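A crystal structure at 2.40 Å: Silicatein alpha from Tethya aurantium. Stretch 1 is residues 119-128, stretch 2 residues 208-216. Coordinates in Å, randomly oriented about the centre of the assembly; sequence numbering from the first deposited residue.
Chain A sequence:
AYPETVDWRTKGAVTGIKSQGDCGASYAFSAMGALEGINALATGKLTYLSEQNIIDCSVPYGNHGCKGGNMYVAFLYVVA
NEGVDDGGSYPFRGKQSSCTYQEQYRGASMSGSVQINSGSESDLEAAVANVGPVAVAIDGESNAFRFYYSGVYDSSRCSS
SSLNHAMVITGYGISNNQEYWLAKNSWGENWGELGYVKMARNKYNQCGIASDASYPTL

Stretch 1, residues 119-128: GSESDLEAAV
Stretch 2 (208-216) GIASDASYP

Stretch 1 enters as a loop, G119 and S120, and becomes a helix from E121 through V128 and beyond; stretch 2 is loop at its start and extended by S214 to P216, where phi/psi run from -151/165 to -86/159. The register is fixed by CA pairs, G119 to S211 at 4.7 Å and A127 to Y215 at 8.5 Å, so the two segments advance in the same sense but diverge. Together they bury 334 Å².

One hydrogen bond joins them: G119 N donates to A210 O at 2.7 Å with an N-H...O angle of 151°, short and reasonably straight. G119 holds phi/psi 84/-6, a positive phi that by itself favours glycine. A210 sits at -112/11.

Capping organises the helix start. S120 (phi/psi -98/109, chi1 t) occupies the N-cap, its OG accepting from D123 N at 3.2 Å and 147°; S122 OG, chi1 p, adds a weak bond to S120 OG at 3.3 Å. Helical pairing follows, with L124 N to S120 O at 3.2 Å and E125 N to E121 O at 2.9 Å.

The remaining contacts are van der Waals. L124 (chi1 t, chi2 p) points toward stretch 2 and spans several partners: CD2 lies 3.7 Å from A210 CB and 4.4 Å from I209 CG2, while CD1 lies 4.1 Å from A213 CB. I209 has both chi angles t. A210 CB, also directed toward the helix, meets E121 CG at 3.9 Å. E121 (m, t, chi3 -97°) leaves CA sideways, yet its end comes nearer, placing OE2 4.0 Å from I209 CG2; both carboxylate oxygens are hydrogen-bonded elsewhere in the structure.

About one helical turn after L124, A127 CB approaches Y215 CE1 at 3.9 Å, obliquely to the ring, with Y215 at chi1 58° and chi2 -87°.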

# COMPACT_ATOMS: atom_id res chain seq x y z
N GLY A 119 -5.51 15.42 3.45
CA GLY A 119 -6.94 15.61 3.72
C GLY A 119 -7.87 15.72 2.51
O GLY A 119 -9.09 15.77 2.68
N SER A 120 -7.33 15.76 1.30
CA SER A 120 -8.17 15.96 0.12
C SER A 120 -8.50 14.64 -0.55
O SER A 120 -7.63 14.04 -1.19
CB SER A 120 -7.51 16.89 -0.89
OG SER A 120 -8.28 16.92 -2.08
N GLU A 121 -9.76 14.22 -0.44
CA GLU A 121 -10.25 12.98 -1.05
C GLU A 121 -10.60 13.13 -2.53
O GLU A 121 -10.70 12.13 -3.26
CB GLU A 121 -11.47 12.47 -0.29
CG GLU A 121 -11.18 11.99 1.13
CD GLU A 121 -12.37 11.31 1.79
OE1 GLU A 121 -13.09 11.99 2.55
OE2 GLU A 121 -12.61 10.10 1.54
N SER A 122 -10.82 14.36 -2.99
CA SER A 122 -11.06 14.60 -4.42
C SER A 122 -9.75 14.53 -5.22
O SER A 122 -9.75 14.06 -6.35
CB SER A 122 -11.74 15.94 -4.61
OG SER A 122 -10.92 16.96 -4.09
N ASP A 123 -8.65 14.87 -4.56
CA ASP A 123 -7.33 14.76 -5.15
C ASP A 123 -6.95 13.28 -5.11
O ASP A 123 -6.33 12.76 -6.04
CB ASP A 123 -6.31 15.60 -4.37
N LEU A 124 -7.32 12.61 -4.02
CA LEU A 124 -7.06 11.19 -3.86
C LEU A 124 -7.82 10.39 -4.94
O LEU A 124 -7.25 9.49 -5.56
CB LEU A 124 -7.44 10.72 -2.45
CG LEU A 124 -7.31 9.23 -2.10
CD1 LEU A 124 -5.98 8.63 -2.50
CD2 LEU A 124 -7.54 9.03 -0.60
N GLU A 125 -9.08 10.73 -5.19
CA GLU A 125 -9.86 10.04 -6.22
C GLU A 125 -9.24 10.30 -7.58
O GLU A 125 -9.05 9.39 -8.37
CB GLU A 125 -11.33 10.48 -6.22
N ALA A 126 -8.89 11.55 -7.85
CA ALA A 126 -8.24 11.89 -9.09
C ALA A 126 -6.96 11.07 -9.29
O ALA A 126 -6.69 10.60 -10.39
CB ALA A 126 -7.95 13.40 -9.14
N ALA A 127 -6.18 10.86 -8.23
CA ALA A 127 -4.97 10.02 -8.33
C ALA A 127 -5.32 8.59 -8.67
O ALA A 127 -4.70 7.98 -9.54
CB ALA A 127 -4.17 10.06 -7.06
N VAL A 128 -6.34 8.07 -7.98
CA VAL A 128 -6.70 6.66 -8.08
C VAL A 128 -7.31 6.33 -9.45
O VAL A 128 -7.02 5.28 -10.03
CB VAL A 128 -7.65 6.23 -6.95
CG1 VAL A 128 -8.04 4.78 -7.12
CG2 VAL A 128 -7.01 6.43 -5.58
N GLY A 208 -8.51 9.11 8.45
CA GLY A 208 -7.34 9.77 7.89
C GLY A 208 -6.84 9.08 6.65
O GLY A 208 -5.63 8.99 6.46
N ILE A 209 -7.76 8.60 5.82
CA ILE A 209 -7.40 7.88 4.60
C ILE A 209 -6.65 8.74 3.57
O ILE A 209 -5.85 8.23 2.77
CB ILE A 209 -8.65 7.22 3.96
CG1 ILE A 209 -8.23 6.07 3.04
CG2 ILE A 209 -9.50 8.22 3.20
CD1 ILE A 209 -9.37 5.53 2.24
N ALA A 210 -6.89 10.05 3.60
CA ALA A 210 -6.27 10.97 2.67
C ALA A 210 -5.28 11.92 3.33
O ALA A 210 -4.84 12.88 2.68
CB ALA A 210 -7.36 11.76 1.94
N SER A 211 -4.91 11.67 4.59
CA SER A 211 -3.87 12.44 5.29
C SER A 211 -2.42 12.26 4.78
O SER A 211 -1.68 13.22 4.71
CB SER A 211 -3.90 12.14 6.80
OG SER A 211 -5.13 12.56 7.37
N ASP A 212 -2.04 11.02 4.45
CA ASP A 212 -0.68 10.65 4.02
C ASP A 212 -0.71 9.62 2.87
O ASP A 212 -0.23 8.46 3.00
CB ASP A 212 0.13 10.09 5.21
N ALA A 213 -1.31 10.03 1.76
CA ALA A 213 -1.39 9.19 0.59
C ALA A 213 -0.29 9.58 -0.40
O ALA A 213 0.02 10.75 -0.59
CB ALA A 213 -2.74 9.34 -0.06
N SER A 214 0.30 8.58 -1.04
CA SER A 214 1.32 8.83 -2.01
C SER A 214 1.34 7.74 -3.07
O SER A 214 0.76 6.65 -2.92
CB SER A 214 2.67 8.91 -1.31
OG SER A 214 3.04 7.65 -0.78
N TYR A 215 2.03 8.02 -4.15
CA TYR A 215 2.32 6.98 -5.10
C TYR A 215 3.65 7.27 -5.77
O TYR A 215 4.10 8.41 -5.80
CB TYR A 215 1.18 6.83 -6.11
CG TYR A 215 0.87 8.08 -6.88
CD1 TYR A 215 -0.01 9.03 -6.39
CD2 TYR A 215 1.47 8.31 -8.11
CE1 TYR A 215 -0.29 10.18 -7.11
CE2 TYR A 215 1.21 9.46 -8.83
CZ TYR A 215 0.33 10.38 -8.32
OH TYR A 215 0.05 11.51 -9.06
N PRO A 216 4.30 6.23 -6.29
CA PRO A 216 5.62 6.40 -6.89
C PRO A 216 5.55 6.81 -8.36
O PRO A 216 4.56 6.58 -9.00
CB PRO A 216 6.25 5.01 -6.72
CG PRO A 216 5.10 4.09 -6.77
CD PRO A 216 3.95 4.81 -6.12